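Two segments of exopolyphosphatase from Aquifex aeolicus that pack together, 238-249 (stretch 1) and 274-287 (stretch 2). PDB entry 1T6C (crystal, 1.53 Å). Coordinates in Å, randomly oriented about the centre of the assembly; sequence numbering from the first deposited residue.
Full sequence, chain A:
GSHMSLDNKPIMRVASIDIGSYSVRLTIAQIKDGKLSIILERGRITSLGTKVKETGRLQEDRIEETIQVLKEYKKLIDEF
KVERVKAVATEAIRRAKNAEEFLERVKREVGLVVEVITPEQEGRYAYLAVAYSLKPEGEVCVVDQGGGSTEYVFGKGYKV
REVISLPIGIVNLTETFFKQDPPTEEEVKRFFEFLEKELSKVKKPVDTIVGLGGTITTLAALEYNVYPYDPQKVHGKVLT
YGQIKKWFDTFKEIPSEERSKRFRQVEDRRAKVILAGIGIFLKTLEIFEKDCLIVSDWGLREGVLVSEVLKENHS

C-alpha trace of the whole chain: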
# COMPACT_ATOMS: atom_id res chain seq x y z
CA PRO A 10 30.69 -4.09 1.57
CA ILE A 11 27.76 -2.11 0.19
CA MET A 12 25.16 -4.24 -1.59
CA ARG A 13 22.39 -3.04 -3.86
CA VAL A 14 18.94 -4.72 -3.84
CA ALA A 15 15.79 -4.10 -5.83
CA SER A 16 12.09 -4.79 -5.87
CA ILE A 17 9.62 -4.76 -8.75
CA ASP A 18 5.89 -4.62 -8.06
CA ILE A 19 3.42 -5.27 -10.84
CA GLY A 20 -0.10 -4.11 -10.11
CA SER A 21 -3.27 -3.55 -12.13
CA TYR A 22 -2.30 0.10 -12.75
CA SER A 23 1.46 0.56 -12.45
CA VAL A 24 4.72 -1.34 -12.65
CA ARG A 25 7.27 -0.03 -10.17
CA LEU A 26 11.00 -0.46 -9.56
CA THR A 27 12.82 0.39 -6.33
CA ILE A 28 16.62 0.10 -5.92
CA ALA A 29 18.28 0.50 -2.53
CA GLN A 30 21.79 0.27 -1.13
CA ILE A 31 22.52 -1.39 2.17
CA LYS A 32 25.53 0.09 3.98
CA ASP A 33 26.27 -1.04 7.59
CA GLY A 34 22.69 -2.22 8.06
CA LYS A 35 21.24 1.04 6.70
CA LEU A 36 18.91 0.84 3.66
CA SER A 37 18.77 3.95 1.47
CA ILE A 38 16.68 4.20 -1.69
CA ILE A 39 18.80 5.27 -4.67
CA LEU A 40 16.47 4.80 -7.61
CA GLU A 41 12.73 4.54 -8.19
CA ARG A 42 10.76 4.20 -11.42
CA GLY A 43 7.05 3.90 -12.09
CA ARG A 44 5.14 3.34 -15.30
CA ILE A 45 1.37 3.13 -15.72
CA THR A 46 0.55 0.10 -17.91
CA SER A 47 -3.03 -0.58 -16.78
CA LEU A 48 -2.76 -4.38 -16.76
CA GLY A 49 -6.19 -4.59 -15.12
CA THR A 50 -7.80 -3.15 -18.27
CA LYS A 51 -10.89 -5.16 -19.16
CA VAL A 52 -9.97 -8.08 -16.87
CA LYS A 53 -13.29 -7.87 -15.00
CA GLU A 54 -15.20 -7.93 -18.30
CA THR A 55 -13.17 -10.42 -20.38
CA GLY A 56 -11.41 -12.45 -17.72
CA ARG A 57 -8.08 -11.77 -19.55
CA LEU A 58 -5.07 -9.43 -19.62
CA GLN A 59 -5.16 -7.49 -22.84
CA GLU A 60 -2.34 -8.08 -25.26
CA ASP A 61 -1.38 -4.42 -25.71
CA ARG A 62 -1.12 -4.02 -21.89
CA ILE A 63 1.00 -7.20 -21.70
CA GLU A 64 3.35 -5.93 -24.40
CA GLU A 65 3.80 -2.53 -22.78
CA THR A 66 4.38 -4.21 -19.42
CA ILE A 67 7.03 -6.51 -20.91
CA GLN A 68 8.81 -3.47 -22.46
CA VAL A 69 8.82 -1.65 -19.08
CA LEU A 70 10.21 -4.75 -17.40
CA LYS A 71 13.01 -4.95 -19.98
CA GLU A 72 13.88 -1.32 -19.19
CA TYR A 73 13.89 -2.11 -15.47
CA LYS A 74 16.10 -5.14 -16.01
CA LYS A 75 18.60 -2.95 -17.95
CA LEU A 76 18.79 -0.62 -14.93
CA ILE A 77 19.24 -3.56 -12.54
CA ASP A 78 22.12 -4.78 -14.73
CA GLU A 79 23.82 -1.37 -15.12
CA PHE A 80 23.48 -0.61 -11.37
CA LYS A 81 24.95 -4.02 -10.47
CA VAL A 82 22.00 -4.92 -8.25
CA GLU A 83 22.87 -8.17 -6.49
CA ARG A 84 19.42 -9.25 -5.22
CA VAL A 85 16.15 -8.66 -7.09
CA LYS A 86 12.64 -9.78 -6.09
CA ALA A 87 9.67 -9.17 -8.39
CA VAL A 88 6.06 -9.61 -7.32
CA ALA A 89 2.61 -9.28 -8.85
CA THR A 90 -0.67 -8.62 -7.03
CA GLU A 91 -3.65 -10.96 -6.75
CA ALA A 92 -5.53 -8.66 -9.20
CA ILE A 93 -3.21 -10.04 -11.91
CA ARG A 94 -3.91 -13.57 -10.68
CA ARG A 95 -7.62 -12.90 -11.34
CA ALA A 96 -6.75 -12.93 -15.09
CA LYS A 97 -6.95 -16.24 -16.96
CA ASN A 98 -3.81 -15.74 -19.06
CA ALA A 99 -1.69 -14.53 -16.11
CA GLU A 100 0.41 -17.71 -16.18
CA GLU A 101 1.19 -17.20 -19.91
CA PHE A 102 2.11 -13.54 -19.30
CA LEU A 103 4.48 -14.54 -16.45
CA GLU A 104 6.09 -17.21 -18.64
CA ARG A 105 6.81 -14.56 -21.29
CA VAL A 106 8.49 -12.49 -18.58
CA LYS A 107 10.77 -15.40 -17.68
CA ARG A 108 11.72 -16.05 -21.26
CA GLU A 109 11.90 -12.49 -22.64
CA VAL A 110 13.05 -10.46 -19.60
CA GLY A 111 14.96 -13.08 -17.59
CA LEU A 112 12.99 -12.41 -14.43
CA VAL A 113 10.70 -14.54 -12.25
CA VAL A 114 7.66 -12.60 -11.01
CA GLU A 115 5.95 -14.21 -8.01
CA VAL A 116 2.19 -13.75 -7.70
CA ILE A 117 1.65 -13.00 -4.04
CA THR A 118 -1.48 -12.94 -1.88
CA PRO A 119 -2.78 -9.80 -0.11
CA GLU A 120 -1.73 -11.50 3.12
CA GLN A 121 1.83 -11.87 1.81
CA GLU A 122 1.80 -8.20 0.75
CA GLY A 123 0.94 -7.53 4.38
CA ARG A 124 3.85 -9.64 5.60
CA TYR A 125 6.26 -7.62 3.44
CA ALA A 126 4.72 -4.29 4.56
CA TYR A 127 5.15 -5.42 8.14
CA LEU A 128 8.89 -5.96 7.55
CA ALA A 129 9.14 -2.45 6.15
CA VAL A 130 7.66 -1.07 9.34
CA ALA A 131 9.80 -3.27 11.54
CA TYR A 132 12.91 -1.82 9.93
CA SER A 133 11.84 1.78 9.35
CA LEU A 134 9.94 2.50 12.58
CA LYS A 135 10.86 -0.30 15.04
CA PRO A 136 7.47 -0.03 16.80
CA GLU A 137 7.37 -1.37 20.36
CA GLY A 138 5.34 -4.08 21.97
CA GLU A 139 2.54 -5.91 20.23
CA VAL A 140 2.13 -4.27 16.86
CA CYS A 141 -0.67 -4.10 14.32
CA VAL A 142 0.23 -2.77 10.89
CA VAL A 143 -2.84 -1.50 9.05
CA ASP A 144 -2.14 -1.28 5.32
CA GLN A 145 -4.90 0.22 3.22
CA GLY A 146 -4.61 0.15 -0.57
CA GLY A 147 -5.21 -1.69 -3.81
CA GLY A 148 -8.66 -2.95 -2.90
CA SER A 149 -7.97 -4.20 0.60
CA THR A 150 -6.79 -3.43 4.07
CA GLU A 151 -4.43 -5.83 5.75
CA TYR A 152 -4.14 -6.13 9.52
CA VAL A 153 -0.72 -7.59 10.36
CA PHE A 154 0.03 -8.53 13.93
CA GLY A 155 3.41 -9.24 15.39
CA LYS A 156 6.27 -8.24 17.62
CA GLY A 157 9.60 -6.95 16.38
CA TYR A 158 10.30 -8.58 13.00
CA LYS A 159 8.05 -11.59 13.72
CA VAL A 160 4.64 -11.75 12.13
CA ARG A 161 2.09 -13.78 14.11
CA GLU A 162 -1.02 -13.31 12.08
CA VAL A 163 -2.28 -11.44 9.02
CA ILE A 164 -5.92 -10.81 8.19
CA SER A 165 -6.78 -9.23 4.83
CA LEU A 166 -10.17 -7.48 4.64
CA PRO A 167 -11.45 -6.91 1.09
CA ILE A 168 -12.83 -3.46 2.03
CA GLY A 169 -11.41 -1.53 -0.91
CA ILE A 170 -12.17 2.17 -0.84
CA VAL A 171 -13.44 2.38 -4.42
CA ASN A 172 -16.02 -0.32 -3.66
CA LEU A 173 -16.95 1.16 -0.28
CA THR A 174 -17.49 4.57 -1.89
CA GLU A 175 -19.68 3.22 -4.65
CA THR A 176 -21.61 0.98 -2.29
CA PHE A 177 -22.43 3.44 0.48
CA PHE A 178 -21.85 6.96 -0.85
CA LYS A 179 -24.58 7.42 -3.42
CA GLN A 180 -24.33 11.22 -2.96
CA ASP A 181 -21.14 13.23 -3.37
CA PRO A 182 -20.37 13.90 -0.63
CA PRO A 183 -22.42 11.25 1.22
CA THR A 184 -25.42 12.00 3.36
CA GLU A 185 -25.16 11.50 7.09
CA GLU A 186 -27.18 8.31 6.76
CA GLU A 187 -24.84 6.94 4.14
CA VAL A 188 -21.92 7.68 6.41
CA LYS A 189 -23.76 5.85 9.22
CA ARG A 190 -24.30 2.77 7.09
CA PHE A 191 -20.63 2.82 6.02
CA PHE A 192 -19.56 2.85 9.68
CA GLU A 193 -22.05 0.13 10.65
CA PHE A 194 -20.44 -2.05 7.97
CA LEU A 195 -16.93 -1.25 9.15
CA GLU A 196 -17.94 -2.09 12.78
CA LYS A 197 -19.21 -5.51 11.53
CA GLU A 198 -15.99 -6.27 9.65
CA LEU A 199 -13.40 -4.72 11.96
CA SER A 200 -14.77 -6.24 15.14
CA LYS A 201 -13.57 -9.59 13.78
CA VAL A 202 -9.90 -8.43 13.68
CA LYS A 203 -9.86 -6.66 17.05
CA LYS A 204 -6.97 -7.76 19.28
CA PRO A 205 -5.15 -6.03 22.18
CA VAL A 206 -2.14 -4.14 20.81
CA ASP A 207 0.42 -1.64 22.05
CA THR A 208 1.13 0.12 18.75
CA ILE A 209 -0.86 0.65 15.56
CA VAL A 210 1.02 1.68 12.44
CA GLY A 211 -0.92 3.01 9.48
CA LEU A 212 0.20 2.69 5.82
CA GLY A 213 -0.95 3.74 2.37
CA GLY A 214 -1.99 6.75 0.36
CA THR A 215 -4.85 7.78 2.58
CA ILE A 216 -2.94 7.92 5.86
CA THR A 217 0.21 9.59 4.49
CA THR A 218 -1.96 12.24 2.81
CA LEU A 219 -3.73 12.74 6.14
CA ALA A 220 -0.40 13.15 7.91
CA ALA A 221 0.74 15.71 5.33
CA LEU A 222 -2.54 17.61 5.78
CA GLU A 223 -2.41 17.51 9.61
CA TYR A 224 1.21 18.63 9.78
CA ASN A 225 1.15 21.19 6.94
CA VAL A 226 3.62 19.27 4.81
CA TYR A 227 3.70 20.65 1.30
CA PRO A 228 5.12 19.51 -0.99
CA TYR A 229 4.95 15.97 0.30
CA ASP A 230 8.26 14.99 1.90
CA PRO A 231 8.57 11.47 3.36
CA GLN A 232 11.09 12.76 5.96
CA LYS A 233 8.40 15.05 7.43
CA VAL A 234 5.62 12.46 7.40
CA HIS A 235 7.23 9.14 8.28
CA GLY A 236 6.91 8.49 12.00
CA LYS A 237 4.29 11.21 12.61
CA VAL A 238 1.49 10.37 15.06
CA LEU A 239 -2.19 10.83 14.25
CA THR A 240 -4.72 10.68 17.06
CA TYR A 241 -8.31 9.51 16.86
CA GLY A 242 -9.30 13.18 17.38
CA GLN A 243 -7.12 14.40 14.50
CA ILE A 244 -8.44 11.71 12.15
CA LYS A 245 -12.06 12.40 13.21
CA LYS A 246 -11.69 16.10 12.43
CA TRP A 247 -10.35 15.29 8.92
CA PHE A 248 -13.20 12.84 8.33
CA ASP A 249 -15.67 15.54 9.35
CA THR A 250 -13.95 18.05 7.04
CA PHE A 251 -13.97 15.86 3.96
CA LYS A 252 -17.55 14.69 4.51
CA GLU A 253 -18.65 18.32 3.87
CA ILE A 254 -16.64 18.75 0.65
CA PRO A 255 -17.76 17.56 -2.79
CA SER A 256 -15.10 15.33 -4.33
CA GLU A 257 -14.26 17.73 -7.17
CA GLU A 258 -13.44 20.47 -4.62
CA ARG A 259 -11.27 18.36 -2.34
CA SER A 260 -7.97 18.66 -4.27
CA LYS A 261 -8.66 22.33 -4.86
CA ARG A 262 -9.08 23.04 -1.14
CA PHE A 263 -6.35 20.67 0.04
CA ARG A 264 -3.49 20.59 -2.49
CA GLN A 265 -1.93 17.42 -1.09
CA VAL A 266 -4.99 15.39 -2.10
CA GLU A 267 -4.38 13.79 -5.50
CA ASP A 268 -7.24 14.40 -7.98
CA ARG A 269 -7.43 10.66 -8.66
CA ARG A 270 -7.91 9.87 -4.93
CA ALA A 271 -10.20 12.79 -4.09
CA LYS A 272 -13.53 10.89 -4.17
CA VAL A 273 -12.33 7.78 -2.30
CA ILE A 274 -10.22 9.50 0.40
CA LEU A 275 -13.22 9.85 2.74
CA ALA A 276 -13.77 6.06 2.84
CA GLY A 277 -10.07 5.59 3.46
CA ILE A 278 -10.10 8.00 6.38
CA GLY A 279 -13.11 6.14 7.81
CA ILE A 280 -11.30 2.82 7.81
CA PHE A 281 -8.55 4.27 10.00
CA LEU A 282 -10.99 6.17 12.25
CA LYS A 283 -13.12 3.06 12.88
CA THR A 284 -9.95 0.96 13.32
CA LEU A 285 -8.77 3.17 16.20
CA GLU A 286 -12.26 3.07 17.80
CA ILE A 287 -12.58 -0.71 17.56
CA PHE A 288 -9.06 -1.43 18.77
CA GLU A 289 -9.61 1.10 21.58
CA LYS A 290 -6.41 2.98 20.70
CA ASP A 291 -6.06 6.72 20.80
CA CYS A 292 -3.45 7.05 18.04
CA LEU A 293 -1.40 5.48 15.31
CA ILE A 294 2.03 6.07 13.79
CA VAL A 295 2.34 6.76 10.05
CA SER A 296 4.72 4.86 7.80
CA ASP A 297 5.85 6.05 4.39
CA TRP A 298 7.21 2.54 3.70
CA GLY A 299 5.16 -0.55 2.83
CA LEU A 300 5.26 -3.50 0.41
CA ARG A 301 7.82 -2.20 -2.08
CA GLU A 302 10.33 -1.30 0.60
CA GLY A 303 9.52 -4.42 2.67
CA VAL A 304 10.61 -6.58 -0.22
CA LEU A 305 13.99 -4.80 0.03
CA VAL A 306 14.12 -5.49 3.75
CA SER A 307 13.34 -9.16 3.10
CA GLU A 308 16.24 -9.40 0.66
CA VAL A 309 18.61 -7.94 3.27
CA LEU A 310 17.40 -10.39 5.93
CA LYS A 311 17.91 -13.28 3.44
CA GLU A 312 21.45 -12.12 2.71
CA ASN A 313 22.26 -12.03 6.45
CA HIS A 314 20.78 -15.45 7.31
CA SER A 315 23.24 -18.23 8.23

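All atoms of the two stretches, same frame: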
# COMPACT_ATOMS: atom_id res chain seq x y z
N VAL A 238 2.67 10.92 14.39
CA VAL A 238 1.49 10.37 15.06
C VAL A 238 0.22 11.06 14.60
O VAL A 238 0.19 12.29 14.40
CB VAL A 238 1.62 10.53 16.57
CG1 VAL A 238 0.35 10.11 17.28
CG2 VAL A 238 2.82 9.75 17.03
N LEU A 239 -0.85 10.28 14.44
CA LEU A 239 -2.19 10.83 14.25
C LEU A 239 -3.10 10.25 15.31
O LEU A 239 -3.18 9.02 15.48
CB LEU A 239 -2.73 10.47 12.87
CG LEU A 239 -2.07 11.21 11.69
CD1 LEU A 239 -2.56 10.63 10.36
CD2 LEU A 239 -2.32 12.66 11.73
N THR A 240 -3.81 11.13 16.02
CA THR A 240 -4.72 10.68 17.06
C THR A 240 -6.07 10.41 16.47
O THR A 240 -6.40 10.92 15.41
CB THR A 240 -4.87 11.73 18.19
OG1 THR A 240 -5.47 12.90 17.67
CG2 THR A 240 -3.54 12.19 18.69
N TYR A 241 -6.91 9.70 17.21
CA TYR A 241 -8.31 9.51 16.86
C TYR A 241 -8.93 10.90 16.60
O TYR A 241 -9.62 11.11 15.60
CB TYR A 241 -9.06 8.76 17.97
CG TYR A 241 -10.52 8.59 17.62
CD1 TYR A 241 -10.95 7.48 16.93
CD2 TYR A 241 -11.46 9.59 17.94
CE1 TYR A 241 -12.32 7.34 16.57
CE2 TYR A 241 -12.79 9.45 17.60
CZ TYR A 241 -13.22 8.33 16.91
OH TYR A 241 -14.54 8.24 16.57
N GLY A 242 -8.75 11.84 17.54
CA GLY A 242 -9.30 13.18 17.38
C GLY A 242 -8.89 13.90 16.10
O GLY A 242 -9.72 14.56 15.48
N GLN A 243 -7.63 13.77 15.72
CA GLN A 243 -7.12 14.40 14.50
C GLN A 243 -7.77 13.76 13.26
O GLN A 243 -8.22 14.47 12.33
CB GLN A 243 -5.61 14.28 14.41
CG GLN A 243 -4.84 15.27 15.30
CD GLN A 243 -3.34 14.94 15.41
OE1 GLN A 243 -2.96 13.81 15.54
NE2 GLN A 243 -2.48 15.97 15.34
N ILE A 244 -7.87 12.43 13.28
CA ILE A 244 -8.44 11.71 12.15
C ILE A 244 -9.93 12.02 12.07
O ILE A 244 -10.46 12.22 10.99
CB ILE A 244 -8.15 10.21 12.25
CG1 ILE A 244 -6.63 9.96 12.20
CG2 ILE A 244 -8.83 9.43 11.11
CD1 ILE A 244 -6.24 8.53 12.41
N LYS A 245 -10.62 12.07 13.20
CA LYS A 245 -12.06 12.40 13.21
C LYS A 245 -12.31 13.78 12.59
O LYS A 245 -13.22 13.96 11.78
CB LYS A 245 -12.64 12.36 14.63
CG LYS A 245 -14.15 12.55 14.65
CD LYS A 245 -14.75 12.70 16.03
CE LYS A 245 -16.24 13.02 15.95
NZ LYS A 245 -16.53 14.39 15.43
N LYS A 246 -11.50 14.75 12.95
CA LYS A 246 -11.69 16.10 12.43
C LYS A 246 -11.48 16.15 10.91
O LYS A 246 -12.25 16.83 10.21
CB LYS A 246 -10.82 17.10 13.18
CG LYS A 246 -11.45 17.43 14.51
CD LYS A 246 -10.46 18.14 15.43
CE LYS A 246 -10.95 19.53 15.83
NZ LYS A 246 -9.86 20.23 16.59
N TRP A 247 -10.53 15.38 10.39
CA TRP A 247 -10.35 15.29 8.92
C TRP A 247 -11.50 14.57 8.23
O TRP A 247 -11.91 14.95 7.11
CB TRP A 247 -9.00 14.66 8.55
CG TRP A 247 -7.89 15.62 8.73
CD1 TRP A 247 -6.97 15.64 9.73
CD2 TRP A 247 -7.66 16.79 7.95
NE1 TRP A 247 -6.16 16.75 9.60
CE2 TRP A 247 -6.56 17.47 8.50
CE3 TRP A 247 -8.26 17.32 6.79
CZ2 TRP A 247 -6.08 18.64 7.98
CZ3 TRP A 247 -7.76 18.48 6.28
CH2 TRP A 247 -6.68 19.13 6.86
N PHE A 248 -12.01 13.50 8.84
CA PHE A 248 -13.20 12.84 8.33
C PHE A 248 -14.37 13.84 8.24
O PHE A 248 -15.03 13.96 7.22
CB PHE A 248 -13.60 11.62 9.16
CG PHE A 248 -14.66 10.80 8.50
CD1 PHE A 248 -14.33 9.77 7.64
CD2 PHE A 248 -16.00 11.10 8.69
CE1 PHE A 248 -15.32 9.05 6.95
CE2 PHE A 248 -16.96 10.38 8.04
CZ PHE A 248 -16.61 9.36 7.17
N ASP A 249 -14.59 14.58 9.31
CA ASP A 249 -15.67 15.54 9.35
C ASP A 249 -15.50 16.68 8.33
O ASP A 249 -16.49 17.17 7.77
CB ASP A 249 -15.82 16.10 10.75
CG ASP A 249 -16.37 15.08 11.73
OD1 ASP A 249 -16.91 14.01 11.34
OD2 ASP A 249 -16.22 15.29 12.95
N ILE A 274 -10.99 9.23 -0.82
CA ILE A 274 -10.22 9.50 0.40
C ILE A 274 -11.10 9.44 1.62
O ILE A 274 -10.62 8.98 2.66
CB ILE A 274 -9.41 10.83 0.31
CG1 ILE A 274 -8.38 10.84 1.46
CG2 ILE A 274 -10.32 12.04 0.27
CD1 ILE A 274 -7.45 12.01 1.35
N LEU A 275 -12.38 9.84 1.53
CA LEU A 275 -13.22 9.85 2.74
C LEU A 275 -13.39 8.43 3.32
O LEU A 275 -13.25 8.19 4.52
CB LEU A 275 -14.59 10.48 2.44
CG LEU A 275 -15.52 10.61 3.64
CD1 LEU A 275 -14.95 11.60 4.68
CD2 LEU A 275 -16.92 11.01 3.20
N ALA A 276 -13.65 7.47 2.46
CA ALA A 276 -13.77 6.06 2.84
C ALA A 276 -12.49 5.57 3.46
O ALA A 276 -12.52 4.83 4.46
CB ALA A 276 -14.15 5.17 1.62
N GLY A 277 -11.35 5.95 2.89
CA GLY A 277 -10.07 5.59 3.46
C GLY A 277 -9.92 6.12 4.86
O GLY A 277 -9.47 5.42 5.75
N ILE A 278 -10.24 7.40 5.05
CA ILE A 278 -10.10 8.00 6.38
C ILE A 278 -10.99 7.25 7.36
O ILE A 278 -10.57 6.98 8.49
CB ILE A 278 -10.47 9.48 6.34
CG1 ILE A 278 -9.49 10.27 5.48
CG2 ILE A 278 -10.43 10.06 7.75
CD1 ILE A 278 -10.00 11.66 5.15
N GLY A 279 -12.18 6.86 6.95
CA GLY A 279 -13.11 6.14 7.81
C GLY A 279 -12.60 4.79 8.29
O GLY A 279 -12.84 4.41 9.46
N ILE A 280 -11.88 4.08 7.43
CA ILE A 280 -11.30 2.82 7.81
C ILE A 280 -10.36 3.03 8.98
O ILE A 280 -10.40 2.28 9.95
CB ILE A 280 -10.52 2.14 6.62
CG1 ILE A 280 -11.50 1.64 5.57
CG2 ILE A 280 -9.62 1.00 7.18
CD1 ILE A 280 -10.80 1.15 4.31
N PHE A 281 -9.51 4.03 8.90
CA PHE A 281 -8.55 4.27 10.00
C PHE A 281 -9.25 4.78 11.24
O PHE A 281 -8.86 4.39 12.35
CB PHE A 281 -7.47 5.24 9.56
CG PHE A 281 -6.48 4.61 8.62
CD1 PHE A 281 -6.61 4.78 7.25
CD2 PHE A 281 -5.48 3.80 9.11
CE1 PHE A 281 -5.73 4.14 6.40
CE2 PHE A 281 -4.61 3.15 8.24
CZ PHE A 281 -4.72 3.34 6.92
N LEU A 282 -10.27 5.60 11.08
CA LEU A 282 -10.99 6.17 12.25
C LEU A 282 -11.68 5.02 13.00
O LEU A 282 -11.51 4.86 14.23
CB LEU A 282 -12.00 7.22 11.77
CG LEU A 282 -12.75 7.94 12.89
CD1 LEU A 282 -11.78 8.86 13.65
CD2 LEU A 282 -13.90 8.71 12.24
N LYS A 283 -12.45 4.20 12.28
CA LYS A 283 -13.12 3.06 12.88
C LYS A 283 -12.12 2.04 13.45
O LYS A 283 -12.38 1.42 14.48
CB LYS A 283 -14.15 2.43 11.92
CG LYS A 283 -14.97 1.28 12.51
CD LYS A 283 -15.85 1.64 13.71
CE LYS A 283 -17.02 2.54 13.34
NZ LYS A 283 -17.98 2.65 14.53
N THR A 284 -10.97 1.88 12.82
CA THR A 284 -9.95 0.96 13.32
C THR A 284 -9.51 1.40 14.73
O THR A 284 -9.45 0.58 15.65
CB THR A 284 -8.74 0.93 12.38
OG1 THR A 284 -9.10 0.23 11.16
CG2 THR A 284 -7.60 0.14 12.97
N LEU A 285 -9.18 2.67 14.88
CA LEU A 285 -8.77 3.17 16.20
C LEU A 285 -9.89 2.98 17.25
O LEU A 285 -9.61 2.56 18.38
CB LEU A 285 -8.34 4.63 16.14
CG LEU A 285 -7.00 4.85 15.45
CD1 LEU A 285 -6.65 6.32 15.49
CD2 LEU A 285 -5.89 4.05 16.07
N GLU A 286 -11.12 3.26 16.87
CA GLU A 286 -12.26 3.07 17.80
C GLU A 286 -12.38 1.60 18.23
O GLU A 286 -12.49 1.26 19.43
CB GLU A 286 -13.56 3.56 17.16
CG GLU A 286 -14.77 3.43 18.06
CD GLU A 286 -16.10 3.78 17.43
OE1 GLU A 286 -16.15 4.19 16.27
OE2 GLU A 286 -17.12 3.63 18.14
N ILE A 287 -12.38 0.71 17.27
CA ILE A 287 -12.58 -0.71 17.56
C ILE A 287 -11.45 -1.29 18.37
O ILE A 287 -11.68 -2.09 19.26
CB ILE A 287 -12.78 -1.49 16.25
CG1 ILE A 287 -14.05 -1.04 15.54
CG2 ILE A 287 -12.73 -3.01 16.50
CD1 ILE A 287 -15.28 -1.51 16.14
O HOH W 1 -15.17 6.11 14.77

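Helix 241-249, entered from the short strand 238-240, packs against helix 274-287 in a broadly antiparallel arrangement, the axes approaching to 9.5 Å with 147° between their directions. Thr-240 caps the first helix: in the p rotamer its OG1 accepts from Gln-243 N (3.0 Å), while Gln-243, m at chi1, folds back so that its OE1 receives Thr-240 N (2.9 Å).

No direct hydrogen bond crosses the interface, which is built mainly from apolar contacts. Phe-248 and Leu-282 leave their helices sideways, and the t setting of chi1 in each carries the side chain into the partner. Phe-248 enters a hole formed by Leu-275, Ile-278, Gly-279 and Leu-282. Leu-275, also t, lays CD1 over one face of the Phe-248 ring, 3.6 Å from the ring centroid, and the ring edge brings Phe-248 CD1 to 3.7 Å from Gly-279 N; an ideal CB on Gly-279 would lie only 3.2 Å from Phe-248 CE1. Reciprocally, Leu-282 sits among Tyr-241, Ile-244, Lys-245 and Phe-248, its CD1 covering a face of the t Tyr-241 ring. Ile-244 and Ile-278, both m,t and directed toward the opposing helix, meet CG2 to CG2 at 3.8 Å.

At the periphery, one water bridges Tyr-241 OH (2.9 Å) and Glu-286 OE1 (2.6 Å), donating to the carboxylate. Glu-286 OE1 also pairs with Lys-283 NZ (3.0 Å) in a salt bridge.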